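Local atomic coordinates of cysteine synthase 3 (PDB entry 6KR5), a protein that probably catalyses, as a pyridoxal-phosphate enzyme, the last step of cysteine synthesis, in which sulfide displaces acetate from O-acetylserine to give L-cysteine. Residues B[86-91]-B[116-120]; B[104-110]-B[126-132]; B[201-205]-B[247-252]; B[253-257]-B[286-291]; B[282-286]-B[303-307]. All blocks are in the same frame, centred on the assembly; numbering follows the deposited sequence. Where two conformers were deposited one is given.

How the contacts relate
Along the chain, contacts 1 and 2 come first and cross, while contacts 4 and 5 cross near its end; contact 3 stands between these pairs. Contacts 1 and 2, with centres 10 Å apart, belong to the domain built on the four-stranded parallel sheet; helix 114-122, which carries one side of contact 1, connects the two strands of contact 2. The other three belong to the domain of the six-stranded mixed sheet: contacts 4 and 5 share Leu286 and helix 279-292, and contact 3 runs directly into contact 4 where 247-252 leads into strand 253-257. Contacts 1 and 5 lie 22 Å apart between centres, yet each touches the cofactor, which sits in the cleft between the two domains, as expected of this enzyme family.

Contact 1 of 5, residues B[86-91]-B[116-120]; sequences SGNTGI and RQMIM. With PLP (pyridoxal-5'-phosphate), chain D.
Asn88 faces two ways, giving its amide nitrogen to the cofactor and its oxygen to Arg116. ND2 donates to O3 of the pyridoxal phosphate at 2.9 Å, with an N-H...O angle of 160°, and its other partner is Asp308. Asn88 OD1 lies in the plane of the Arg116 guanidinium, at its edge, where it takes two weak bonds: one from NE of Arg116 at 3.3 Å and one from NH2 at 3.4 Å. The amide and guanidinium planes are turned 60° apart, and Arg312 adds a further donor to the same oxygen. The remaining Arg116 nitrogen, NH1, is held by Ser113, so the arginine has partners on both sides of its head.

The extended chain of Arg116, straight from CG to NE, carries the head past the loop. Its CD passes 3.2 Å from Ser86 O, and Gly87 CA lies over one guanidinium face. At Gly90 the lack of a side chain matters: Met120 SD rests 3.7 Å from Gly90 CA, where a CB would collide with the sulfur. Ile91 fills the space beyond with CD1, 3.9 Å from Arg116 CG and 4.1 Å from Ile119 CD1, and Ile119 also packs on Met276 of the second subunit.

An asparagine suits this place because one flat amide can donate to the cofactor while accepting from a cation behind it. The sequence Ser-Gly-Asn-Thr-Gly at the start of helix 88-100 is the asparagine loop characteristic of O-acetylserine sulfhydrylases.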
# COMPACT_ATOMS: atom_id res chain seq x y z
N SER B 86 -17.15 -7.40 6.06
CA SER B 86 -16.10 -8.31 5.64
C SER B 86 -15.07 -7.61 4.76
O SER B 86 -14.16 -8.26 4.24
CB SER B 86 -16.71 -9.51 4.90
OG SER B 86 -17.68 -10.17 5.70
N GLY B 87 -15.19 -6.29 4.60
CA GLY B 87 -14.34 -5.56 3.67
C GLY B 87 -13.47 -4.47 4.26
O GLY B 87 -13.05 -4.53 5.42
N ASN B 88 -13.19 -3.46 3.45
CA ASN B 88 -12.21 -2.45 3.85
C ASN B 88 -12.68 -1.63 5.04
O ASN B 88 -11.84 -1.09 5.77
CB ASN B 88 -11.90 -1.54 2.66
CG ASN B 88 -11.07 -2.24 1.62
OD1 ASN B 88 -10.23 -3.09 1.94
ND2 ASN B 88 -11.29 -1.88 0.36
N THR B 89 -13.99 -1.48 5.25
CA THR B 89 -14.45 -0.70 6.39
C THR B 89 -13.93 -1.27 7.69
O THR B 89 -13.52 -0.52 8.60
CB THR B 89 -15.97 -0.66 6.39
OG1 THR B 89 -16.39 0.08 5.24
CG2 THR B 89 -16.52 0.02 7.66
N GLY B 90 -13.91 -2.60 7.80
CA GLY B 90 -13.37 -3.22 9.00
C GLY B 90 -11.91 -2.87 9.21
O GLY B 90 -11.49 -2.59 10.34
N ILE B 91 -11.13 -2.85 8.13
CA ILE B 91 -9.71 -2.50 8.25
C ILE B 91 -9.56 -1.06 8.71
O ILE B 91 -8.76 -0.76 9.60
CB ILE B 91 -8.99 -2.73 6.91
CG1 ILE B 91 -9.03 -4.22 6.54
CG2 ILE B 91 -7.58 -2.20 7.00
CD1 ILE B 91 -8.51 -4.48 5.13
N ARG B 116 -8.59 -10.58 5.14
CA ARG B 116 -8.99 -9.39 5.88
C ARG B 116 -9.21 -9.70 7.35
O ARG B 116 -8.93 -8.87 8.21
CB ARG B 116 -10.25 -8.77 5.27
CG ARG B 116 -9.98 -7.91 4.06
CD ARG B 116 -11.21 -7.07 3.76
NE ARG B 116 -11.06 -6.26 2.56
CZ ARG B 116 -11.24 -6.71 1.32
NH1 ARG B 116 -11.56 -7.99 1.12
NH2 ARG B 116 -11.10 -5.90 0.29
N GLN B 117 -9.72 -10.91 7.65
CA GLN B 117 -9.78 -11.38 9.03
C GLN B 117 -8.42 -11.30 9.69
O GLN B 117 -8.30 -10.85 10.83
CB GLN B 117 -10.26 -12.83 9.09
CG GLN B 117 -11.72 -13.01 8.92
CD GLN B 117 -12.15 -14.44 9.14
OE1 GLN B 117 -11.71 -15.10 10.09
NE2 GLN B 117 -13.02 -14.94 8.27
N MET B 118 -7.39 -11.78 8.99
CA MET B 118 -6.05 -11.77 9.55
C MET B 118 -5.56 -10.35 9.76
O MET B 118 -4.93 -10.05 10.78
CB MET B 118 -5.13 -12.57 8.63
CG MET B 118 -3.69 -12.63 9.07
SD MET B 118 -2.79 -13.72 7.93
CE MET B 118 -3.64 -15.27 8.20
N ILE B 119 -5.83 -9.45 8.80
CA ILE B 119 -5.42 -8.06 8.97
C ILE B 119 -6.10 -7.46 10.19
O ILE B 119 -5.46 -6.82 11.04
CB ILE B 119 -5.73 -7.23 7.71
CG1 ILE B 119 -4.86 -7.65 6.52
CG2 ILE B 119 -5.54 -5.74 7.98
CD1 ILE B 119 -5.33 -7.00 5.24
N MET B 120 -7.42 -7.66 10.31
CA MET B 120 -8.15 -7.06 11.43
C MET B 120 -7.72 -7.66 12.76
O MET B 120 -7.48 -6.93 13.73
CB MET B 120 -9.65 -7.22 11.19
CG MET B 120 -10.14 -6.34 10.05
SD MET B 120 -11.91 -6.52 9.81
CE MET B 120 -11.93 -8.25 9.47
N1 PLP D . -14.43 0.13 -3.55
C2 PLP D . -13.85 -0.33 -2.40
C2A PLP D . -12.75 -1.34 -2.51
C3 PLP D . -14.29 0.14 -1.17
O3 PLP D . -13.70 -0.34 -0.04
C4 PLP D . -15.31 1.08 -1.11
C4A PLP D . -15.86 1.52 0.19
O4A PLP D . -15.43 1.05 1.25
C5 PLP D . -15.88 1.55 -2.29
C6 PLP D . -15.44 1.06 -3.50
C5A PLP D . -17.03 2.54 -2.30
O4P PLP D . -16.77 3.74 -1.63
P PLP D . -18.01 4.40 -0.85
O1P PLP D . -19.18 4.47 -1.82
O2P PLP D . -18.35 3.49 0.30
O3P PLP D . -17.56 5.74 -0.41

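Contact 2 of 5, residues B[104-110]-B[126-132]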
# COMPACT_ATOMS: atom_id res chain seq x y z
N VAL B 104 -12.44 -2.89 19.01
CA VAL B 104 -13.23 -2.94 17.79
C VAL B 104 -13.75 -4.37 17.61
O VAL B 104 -12.96 -5.32 17.57
CB VAL B 104 -12.42 -2.49 16.56
CG1 VAL B 104 -13.26 -2.61 15.29
CG2 VAL B 104 -11.92 -1.06 16.75
N ASN B 105 -15.07 -4.51 17.51
CA ASN B 105 -15.72 -5.78 17.23
C ASN B 105 -16.21 -5.79 15.78
O ASN B 105 -16.95 -4.90 15.38
CB ASN B 105 -16.90 -6.01 18.18
CG ASN B 105 -16.49 -5.97 19.63
OD1 ASN B 105 -16.02 -6.96 20.18
ND2 ASN B 105 -16.67 -4.81 20.26
N ILE B 106 -15.78 -6.79 15.01
CA ILE B 106 -16.20 -6.92 13.61
C ILE B 106 -16.95 -8.23 13.45
O ILE B 106 -16.43 -9.30 13.79
CB ILE B 106 -15.00 -6.88 12.65
CG1 ILE B 106 -14.18 -5.60 12.83
CG2 ILE B 106 -15.48 -7.10 11.20
CD1 ILE B 106 -14.89 -4.33 12.50
N VAL B 107 -18.18 -8.15 12.92
CA VAL B 107 -19.02 -9.32 12.70
C VAL B 107 -18.96 -9.69 11.23
O VAL B 107 -19.20 -8.84 10.36
CB VAL B 107 -20.47 -9.04 13.13
CG1 VAL B 107 -21.27 -10.33 13.10
CG2 VAL B 107 -20.50 -8.39 14.51
N MET B 108 -18.66 -10.95 10.94
CA MET B 108 -18.55 -11.43 9.56
C MET B 108 -18.73 -12.94 9.56
O MET B 108 -18.50 -13.60 10.58
CB MET B 108 -17.18 -11.06 8.97
CG MET B 108 -16.03 -11.52 9.84
SD MET B 108 -14.48 -10.76 9.39
CE MET B 108 -14.51 -11.03 7.61
N PRO B 109 -19.13 -13.52 8.43
CA PRO B 109 -19.19 -15.00 8.36
C PRO B 109 -17.79 -15.59 8.43
O PRO B 109 -16.83 -15.02 7.91
CB PRO B 109 -19.85 -15.26 6.99
CG PRO B 109 -20.46 -13.95 6.59
CD PRO B 109 -19.58 -12.90 7.18
N SER B 110 -17.69 -16.76 9.07
CA SER B 110 -16.38 -17.32 9.42
C SER B 110 -15.51 -17.57 8.19
O SER B 110 -14.28 -17.52 8.28
CB SER B 110 -16.55 -18.62 10.21
OG SER B 110 -16.89 -19.70 9.35
N ASN B 126 -11.59 -7.82 17.83
CA ASN B 126 -12.32 -9.00 18.28
C ASN B 126 -13.24 -9.42 17.15
O ASN B 126 -14.26 -8.76 16.89
CB ASN B 126 -13.09 -8.71 19.56
CG ASN B 126 -12.21 -8.16 20.67
OD1 ASN B 126 -12.22 -6.96 20.96
ND2 ASN B 126 -11.43 -9.03 21.29
N LEU B 127 -12.89 -10.50 16.46
CA LEU B 127 -13.72 -11.00 15.38
C LEU B 127 -14.86 -11.83 15.93
O LEU B 127 -14.65 -12.76 16.73
CB LEU B 127 -12.89 -11.84 14.40
CG LEU B 127 -11.85 -11.04 13.65
CD1 LEU B 127 -11.26 -11.91 12.55
CD2 LEU B 127 -12.44 -9.77 13.06
N VAL B 128 -16.07 -11.49 15.52
CA VAL B 128 -17.26 -12.25 15.85
C VAL B 128 -17.64 -12.98 14.57
O VAL B 128 -18.21 -12.38 13.64
CB VAL B 128 -18.40 -11.36 16.36
CG1 VAL B 128 -19.62 -12.20 16.68
CG2 VAL B 128 -17.94 -10.61 17.60
N LEU B 129 -17.29 -14.27 14.50
CA LEU B 129 -17.44 -15.06 13.29
C LEU B 129 -18.74 -15.85 13.38
O LEU B 129 -18.83 -16.81 14.16
CB LEU B 129 -16.26 -16.02 13.11
CG LEU B 129 -14.88 -15.38 13.04
CD1 LEU B 129 -13.82 -16.45 12.82
CD2 LEU B 129 -14.86 -14.35 11.92
N SER B 130 -19.73 -15.46 12.59
CA SER B 130 -20.94 -16.24 12.49
C SER B 130 -20.70 -17.48 11.62
O SER B 130 -19.66 -17.61 10.96
CB SER B 130 -22.08 -15.39 11.93
OG SER B 130 -21.64 -14.63 10.82
N ASP B 131 -21.67 -18.39 11.64
CA ASP B 131 -21.50 -19.67 10.94
C ASP B 131 -21.28 -19.44 9.45
O ASP B 131 -22.06 -18.76 8.79
CB ASP B 131 -22.73 -20.55 11.15
CG ASP B 131 -22.98 -20.91 12.60
OD1 ASP B 131 -22.04 -20.80 13.43
OD2 ASP B 131 -24.12 -21.31 12.92
N GLY B 132 -20.20 -20.03 8.92
CA GLY B 132 -19.93 -19.90 7.50
C GLY B 132 -21.10 -20.35 6.64
O GLY B 132 -21.43 -19.71 5.64
O HOH W 1 -10.08 -4.58 19.76
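Ile106 O accepts the shortest bond of this strand pair, from Val128 N at 2.8 Å and almost straight at 174°, and the CA-H of Leu127 also leans on this oxygen. Val128 answers with its own carbonyl, which takes Met108 N at 3.1 Å and a CA-H contact from Val107. The bonds alternate in this way along the whole pair, from Asn126 N on Val104 O at one end to Ser110 N on Ser130 O, 2.9 Å, at the other. The strands are parallel, their short axes 26° apart. Bridges pair Asn105 to Pro109 in order with Asn126 to Ser130.

On the face holding Val107 and Val128, the two valines lie side by side and point the same way, Val107 CG2 4.1 Å from Val128 CB. Branched residues suit such strands, and helix 135-149 covers Val128 through Lys142 and Leu146. The other face carries Ile106, Met108, Leu127 and Leu129. Met108, with CG wedged between its backbone N and carbonyl carbon (chi1 53°), runs alongside Leu129, CG to CD2 3.7 Å, beneath Gln117 and Met120 of helix 114-122.

Polar residues sit toward the ends. Asn105 OD1 touches Asn126 CB at 3.5 Å, while Asn105 ND2 turns to Glu80 and Ile81 O in the neighbouring strand.

In this right-handed beta-alpha-beta unit, the backbone bonds therefore set the register, and apolar side chains pack the middle of the pair on both faces, while the outermost strand of the sheet within this chain keeps Asn126 and Leu129 exposed.

Contact 3 of 5, residues B[201-205]-B[247-252]; sequences GENLK and KKEVVD
The flat groups are two carboxylates, on Glu202 and Asp252, each approached from its syn side by a lysine of the other segment. Lys247 NZ meets the syn lone pair of Glu202 OE2 in a salt bridge of 2.9 Å, while a water donates to the other oxygen, OE1. Asp252 OD2 receives Lys205 NZ at 2.9 Å from a direction 30° out of the carboxylate plane. That same oxygen also accepts the backbone N of Val213, so strand 212-218 holds the acid in place for the lysine.

Lys205 reaches this point with its chain fully extended beyond CG. Its NZ also donates to Val250 O at 2.8 Å, coming from above the carbonyl plane, and to a water 2.7 Å away that bridges to Glu249 O. An ammonium group suits the spot because three acceptors can share its three N-H bonds.

Between the two bridges sits Val250, buried against the helix. Its CG2 lies 3.7 Å from Glu202 CG, the side chains crossing at about a right angle, and its CG1 comes within 4.0 Å of Gly201 C, where the glycine lets the loop approach the helix closely.

Two oppositely oriented ion pairs, acid on the helix in one and on the loop in the other, thus flank an apolar plug. The loop leading into strand 253-257 is probably held to helix 195-207 by charge at both ends and by packing in the middle.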
# COMPACT_ATOMS: atom_id res chain seq x y z
N GLY B 201 -18.91 14.84 -4.15
CA GLY B 201 -19.78 15.58 -5.05
C GLY B 201 -20.32 16.84 -4.41
O GLY B 201 -20.28 17.92 -5.01
N GLU B 202 -20.82 16.73 -3.18
CA GLU B 202 -21.36 17.91 -2.51
C GLU B 202 -20.29 18.97 -2.29
O GLU B 202 -20.53 20.17 -2.48
CB GLU B 202 -22.01 17.53 -1.18
CG GLU B 202 -23.36 16.85 -1.32
CD GLU B 202 -24.04 16.58 0.01
OE1 GLU B 202 -23.32 16.34 1.01
OE2 GLU B 202 -25.29 16.61 0.05
N ASN B 203 -19.09 18.54 -1.88
CA ASN B 203 -18.06 19.52 -1.53
C ASN B 203 -17.41 20.13 -2.76
O ASN B 203 -17.01 21.30 -2.72
CB ASN B 203 -17.01 18.88 -0.62
CG ASN B 203 -17.48 18.77 0.80
OD1 ASN B 203 -17.66 19.77 1.49
ND2 ASN B 203 -17.70 17.54 1.27
N LEU B 204 -17.31 19.39 -3.87
CA LEU B 204 -16.84 20.02 -5.10
C LEU B 204 -17.89 20.98 -5.64
O LEU B 204 -17.55 22.06 -6.12
CB LEU B 204 -16.48 18.96 -6.14
CG LEU B 204 -15.18 18.19 -5.87
CD1 LEU B 204 -14.93 17.17 -6.97
CD2 LEU B 204 -14.01 19.16 -5.75
N LYS B 205 -19.17 20.60 -5.57
CA LYS B 205 -20.20 21.46 -6.16
C LYS B 205 -20.35 22.76 -5.38
O LYS B 205 -20.76 23.78 -5.96
CB LYS B 205 -21.53 20.72 -6.25
CG LYS B 205 -21.71 19.95 -7.55
CD LYS B 205 -22.96 19.07 -7.54
CE LYS B 205 -23.22 18.51 -8.94
NZ LYS B 205 -24.30 17.50 -8.98
N LYS B 247 -27.84 10.45 -1.96
CA LYS B 247 -28.73 11.58 -2.25
C LYS B 247 -28.78 11.72 -3.76
O LYS B 247 -27.84 12.26 -4.36
CB LYS B 247 -28.25 12.87 -1.62
CG LYS B 247 -28.32 12.96 -0.13
CD LYS B 247 -27.58 14.22 0.31
CE LYS B 247 -28.31 14.96 1.41
NZ LYS B 247 -27.61 16.22 1.76
N LYS B 248 -29.88 11.29 -4.38
CA LYS B 248 -29.95 11.26 -5.84
C LYS B 248 -29.75 12.65 -6.45
O LYS B 248 -29.23 12.76 -7.57
CB LYS B 248 -31.29 10.68 -6.29
CG LYS B 248 -32.49 11.50 -5.86
CD LYS B 248 -33.77 10.93 -6.44
CE LYS B 248 -34.98 11.73 -5.98
NZ LYS B 248 -35.04 11.86 -4.50
N GLU B 249 -30.14 13.71 -5.73
CA GLU B 249 -30.03 15.05 -6.30
C GLU B 249 -28.58 15.51 -6.45
O GLU B 249 -28.33 16.45 -7.21
CB GLU B 249 -30.81 16.04 -5.44
CG GLU B 249 -30.24 16.26 -4.05
CD GLU B 249 -30.85 15.34 -3.00
OE1 GLU B 249 -31.58 14.39 -3.36
OE2 GLU B 249 -30.59 15.57 -1.80
N VAL B 250 -27.62 14.87 -5.78
CA VAL B 250 -26.21 15.21 -5.94
C VAL B 250 -25.61 14.57 -7.19
O VAL B 250 -24.59 15.06 -7.71
CB VAL B 250 -25.42 14.76 -4.69
CG1 VAL B 250 -23.92 15.07 -4.78
CG2 VAL B 250 -26.00 15.41 -3.45
N VAL B 251 -26.22 13.50 -7.67
CA VAL B 251 -25.65 12.68 -8.74
C VAL B 251 -26.26 13.08 -10.07
O VAL B 251 -27.48 13.16 -10.21
CB VAL B 251 -25.88 11.19 -8.45
CG1 VAL B 251 -25.39 10.33 -9.61
CG2 VAL B 251 -25.22 10.79 -7.13
N ASP B 252 -25.40 13.30 -11.07
CA ASP B 252 -25.85 13.72 -12.39
C ASP B 252 -26.01 12.58 -13.38
O ASP B 252 -26.78 12.72 -14.34
CB ASP B 252 -24.86 14.74 -12.96
CG ASP B 252 -24.79 15.97 -12.12
OD1 ASP B 252 -25.85 16.61 -11.95
OD2 ASP B 252 -23.70 16.27 -11.58
O HOH W 2 -24.82 14.64 2.78
O HOH W 3 -26.61 18.56 -7.93
O HOH W 4 -25.59 19.38 -11.63

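Contact 4 of 5, residues B[253-257]-B[286-291]; sequences EITPI and LAGLKE
Apolar packing joins Ile257, Thr255 and the small face of helix 279-292. Ile257 CD1 fits against the turn of the helix, 3.8 Å from Leu286 CG and 3.7 Å from Ala287 N; chi2 of Ile257, -71°, folds this methyl back toward the helix. Thr255 lays its CG2 against Ala287 CB at 3.8 Å. Alanine suits the site, since its lone methyl lets strand and helix backbones come to 6.3 Å between the CA atoms of Thr255 and Ala287.

Water supplies the polar link. Thr255 turns OG1 to the side of its own N (chi1 -61°), where it donates to a water at 2.8 Å, and that water donates in turn to Ala287 O and to Glu291 OE1. A second water accepts a hydrogen bond from Lys290 NZ and donates one to Pro256 O, so a helix lysine reaches the strand backbone without touching it.

The charged group is the pair Glu253 and Glu291. Their side chains slide past each other in opposite directions, and Glu253 OE1 stands only 2.7 Å from Glu291 OE1, a distance at which one of the acids may hold a proton. Lys212 and Lys294 each form salt bridges to both acids, which would offset much of the negative charge gathered here.

The strand and helix run at 121° to one another. Strand 253-257 is the outermost strand of the mixed sheet on this side, and the segment of helix 279-292 lies across it: an alpha/beta layer, with the helix belonging to the long crossover that leads back to strand 301-306 in the same sheet.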
# COMPACT_ATOMS: atom_id res chain seq x y z
N GLU B 253 -25.31 11.47 -13.17
CA GLU B 253 -25.35 10.35 -14.10
C GLU B 253 -24.98 9.09 -13.33
O GLU B 253 -24.08 9.12 -12.49
CB GLU B 253 -24.39 10.56 -15.27
CG GLU B 253 -24.25 9.36 -16.21
CD GLU B 253 -23.09 9.51 -17.19
OE1 GLU B 253 -22.23 10.39 -16.96
OE2 GLU B 253 -23.04 8.75 -18.17
N ILE B 254 -25.70 8.00 -13.60
CA ILE B 254 -25.35 6.68 -13.09
C ILE B 254 -24.86 5.84 -14.26
O ILE B 254 -25.59 5.66 -15.24
CB ILE B 254 -26.54 6.01 -12.40
CG1 ILE B 254 -27.10 6.90 -11.29
CG2 ILE B 254 -26.13 4.64 -11.86
CD1 ILE B 254 -28.56 6.64 -10.94
N THR B 255 -23.65 5.31 -14.15
CA THR B 255 -23.09 4.48 -15.22
C THR B 255 -22.93 3.06 -14.71
O THR B 255 -22.08 2.81 -13.84
CB THR B 255 -21.75 5.03 -15.70
OG1 THR B 255 -21.95 6.35 -16.22
CG2 THR B 255 -21.17 4.15 -16.80
N PRO B 256 -23.72 2.11 -15.20
CA PRO B 256 -23.52 0.71 -14.82
C PRO B 256 -22.34 0.12 -15.57
O PRO B 256 -22.11 0.42 -16.74
CB PRO B 256 -24.83 0.04 -15.24
CG PRO B 256 -25.29 0.86 -16.41
CD PRO B 256 -24.86 2.28 -16.12
N ILE B 257 -21.60 -0.75 -14.88
CA ILE B 257 -20.43 -1.41 -15.46
C ILE B 257 -20.55 -2.90 -15.20
O ILE B 257 -20.79 -3.33 -14.06
CB ILE B 257 -19.11 -0.86 -14.87
CG1 ILE B 257 -18.89 0.62 -15.25
CG2 ILE B 257 -17.92 -1.72 -15.31
CD1 ILE B 257 -18.56 0.87 -16.75
N LEU B 286 -13.29 2.40 -16.12
CA LEU B 286 -14.01 2.18 -17.37
C LEU B 286 -15.14 3.19 -17.54
O LEU B 286 -15.32 3.74 -18.64
CB LEU B 286 -14.54 0.75 -17.44
CG LEU B 286 -15.35 0.42 -18.69
CD1 LEU B 286 -14.55 0.74 -19.95
CD2 LEU B 286 -15.75 -1.04 -18.68
N ALA B 287 -15.90 3.46 -16.48
CA ALA B 287 -16.92 4.49 -16.56
C ALA B 287 -16.31 5.84 -16.92
O ALA B 287 -16.90 6.62 -17.68
CB ALA B 287 -17.69 4.60 -15.24
N GLY B 288 -15.12 6.13 -16.38
CA GLY B 288 -14.49 7.40 -16.66
C GLY B 288 -13.98 7.49 -18.09
O GLY B 288 -14.00 8.57 -18.69
N LEU B 289 -13.48 6.37 -18.63
CA LEU B 289 -13.02 6.36 -20.02
C LEU B 289 -14.18 6.50 -20.98
O LEU B 289 -14.06 7.16 -22.02
CB LEU B 289 -12.22 5.09 -20.31
CG LEU B 289 -10.87 4.92 -19.59
CD1 LEU B 289 -10.18 3.62 -20.03
CD2 LEU B 289 -9.95 6.11 -19.82
N LYS B 290 -15.32 5.88 -20.67
CA LYS B 290 -16.52 6.11 -21.47
C LYS B 290 -16.95 7.56 -21.39
O LYS B 290 -17.33 8.16 -22.40
CB LYS B 290 -17.65 5.18 -21.01
CG LYS B 290 -17.33 3.73 -21.24
CD LYS B 290 -18.52 2.84 -20.90
CE LYS B 290 -18.21 1.41 -21.30
NZ LYS B 290 -19.31 0.47 -20.96
N GLU B 291 -16.88 8.15 -20.20
CA GLU B 291 -17.18 9.57 -20.05
C GLU B 291 -16.25 10.41 -20.92
O GLU B 291 -16.69 11.36 -21.58
CB GLU B 291 -17.06 9.95 -18.58
CG GLU B 291 -17.69 11.28 -18.24
CD GLU B 291 -19.20 11.22 -18.23
OE1 GLU B 291 -19.78 10.11 -18.14
OE2 GLU B 291 -19.81 12.30 -18.31
O HOH W 5 -19.69 7.28 -17.66
O HOH W 6 -21.10 1.15 -19.27

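Contact 5 of 5, residues B[282-286]-B[303-307]; sequences GAAIL and VIILP. With PLP (pyridoxal-5'-phosphate), chain D.
Helix 279-292 packs on strand 301-306 as one layer of an alpha/beta fold, the two short segments running almost antiparallel, with 171° between their directions. Ala284 points toward the strand, and its CB touches Ile304 CG2 at 3.5 Å. A methyl suits this position because the helix axis passes only 7.8 Å from the strand. Ile304 turns toward the helix as well: its CG2, anti to the backbone N, presses on Ala284, while its CD1 lies 4.0 Å from Ile285 CA.

Ile285 leaves the helix beside this pair, and its CG1 and CD1 slant across the branched end of Leu306. The nearest approach is 3.6 Å, from Ile285 CG1 to Leu306 CD2. Met265 and Val269 of helix 259-273 pack on Ile285, and Val46 and Leu48 of the next strand on Leu306, so both stay in a largely apolar layer. Ile305 instead directs its side chain away from the helix, as alternation along a strand requires, although its carbonyl O still meets Ala284 CB.

Beyond Leu306 the strand gives way to the cofactor pocket, where Pro307 meets the pyridine ring of pyridoxal phosphate with its CB 3.2 Å from N1.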
# COMPACT_ATOMS: atom_id res chain seq x y z
N GLY B 282 -11.31 -0.64 -11.37
CA GLY B 282 -11.53 -0.99 -12.77
C GLY B 282 -12.89 -0.52 -13.26
O GLY B 282 -13.02 -0.01 -14.37
N ALA B 283 -13.92 -0.68 -12.42
CA ALA B 283 -15.26 -0.22 -12.79
C ALA B 283 -15.26 1.29 -12.95
O ALA B 283 -15.75 1.82 -13.96
CB ALA B 283 -16.29 -0.67 -11.76
N ALA B 284 -14.71 2.00 -11.96
CA ALA B 284 -14.67 3.46 -12.03
C ALA B 284 -13.88 3.93 -13.24
O ALA B 284 -14.31 4.86 -13.94
CB ALA B 284 -14.08 4.03 -10.74
N ILE B 285 -12.72 3.32 -13.51
CA ILE B 285 -11.90 3.77 -14.64
C ILE B 285 -12.64 3.56 -15.95
O ILE B 285 -12.67 4.45 -16.80
CB ILE B 285 -10.53 3.08 -14.63
CG1 ILE B 285 -9.67 3.69 -13.53
CG2 ILE B 285 -9.83 3.26 -16.00
CD1 ILE B 285 -8.36 2.97 -13.25
N LEU B 286 -13.29 2.40 -16.12
CA LEU B 286 -14.01 2.18 -17.37
C LEU B 286 -15.14 3.19 -17.54
O LEU B 286 -15.32 3.74 -18.64
CB LEU B 286 -14.54 0.75 -17.44
CG LEU B 286 -15.35 0.42 -18.69
CD1 LEU B 286 -14.55 0.74 -19.95
CD2 LEU B 286 -15.75 -1.04 -18.68
N VAL B 303 -11.84 13.29 -13.01
CA VAL B 303 -11.15 12.72 -11.85
C VAL B 303 -11.88 11.45 -11.43
O VAL B 303 -13.10 11.47 -11.24
CB VAL B 303 -11.09 13.72 -10.68
CG1 VAL B 303 -10.53 13.03 -9.42
CG2 VAL B 303 -10.25 14.93 -11.05
N ILE B 304 -11.13 10.37 -11.26
CA ILE B 304 -11.70 9.06 -10.97
C ILE B 304 -11.12 8.58 -9.65
O ILE B 304 -9.90 8.48 -9.51
CB ILE B 304 -11.38 8.06 -12.10
CG1 ILE B 304 -11.74 8.65 -13.47
CG2 ILE B 304 -12.12 6.74 -11.89
CD1 ILE B 304 -11.38 7.72 -14.60
N ILE B 305 -11.99 8.25 -8.70
CA ILE B 305 -11.55 7.67 -7.43
C ILE B 305 -11.18 6.21 -7.65
O ILE B 305 -11.97 5.44 -8.20
CB ILE B 305 -12.65 7.79 -6.36
CG1 ILE B 305 -13.09 9.24 -6.18
CG2 ILE B 305 -12.16 7.21 -5.04
CD1 ILE B 305 -11.95 10.16 -5.74
N LEU B 306 -9.98 5.82 -7.19
CA LEU B 306 -9.58 4.41 -7.18
C LEU B 306 -9.55 3.95 -5.73
O LEU B 306 -8.59 4.26 -5.00
CB LEU B 306 -8.21 4.22 -7.85
CG LEU B 306 -8.04 4.80 -9.26
CD1 LEU B 306 -6.83 4.15 -9.94
CD2 LEU B 306 -9.27 4.60 -10.09
N PRO B 307 -10.56 3.22 -5.25
CA PRO B 307 -10.69 3.01 -3.79
C PRO B 307 -9.62 2.15 -3.12
O PRO B 307 -9.40 2.32 -1.91
CB PRO B 307 -12.08 2.36 -3.65
CG PRO B 307 -12.85 2.90 -4.83
CD PRO B 307 -11.83 2.93 -5.95
N1 PLP D . -14.43 0.13 -3.55
C2 PLP D . -13.85 -0.33 -2.40
C2A PLP D . -12.75 -1.34 -2.51
C3 PLP D . -14.29 0.14 -1.17
O3 PLP D . -13.70 -0.34 -0.04
C4 PLP D . -15.31 1.08 -1.11
C4A PLP D . -15.86 1.52 0.19
O4A PLP D . -15.43 1.05 1.25
C5 PLP D . -15.88 1.55 -2.29
C6 PLP D . -15.44 1.06 -3.50
C5A PLP D . -17.03 2.54 -2.30
O4P PLP D . -16.77 3.74 -1.63
P PLP D . -18.01 4.40 -0.85
O1P PLP D . -19.18 4.47 -1.82
O2P PLP D . -18.35 3.49 0.30
O3P PLP D . -17.56 5.74 -0.41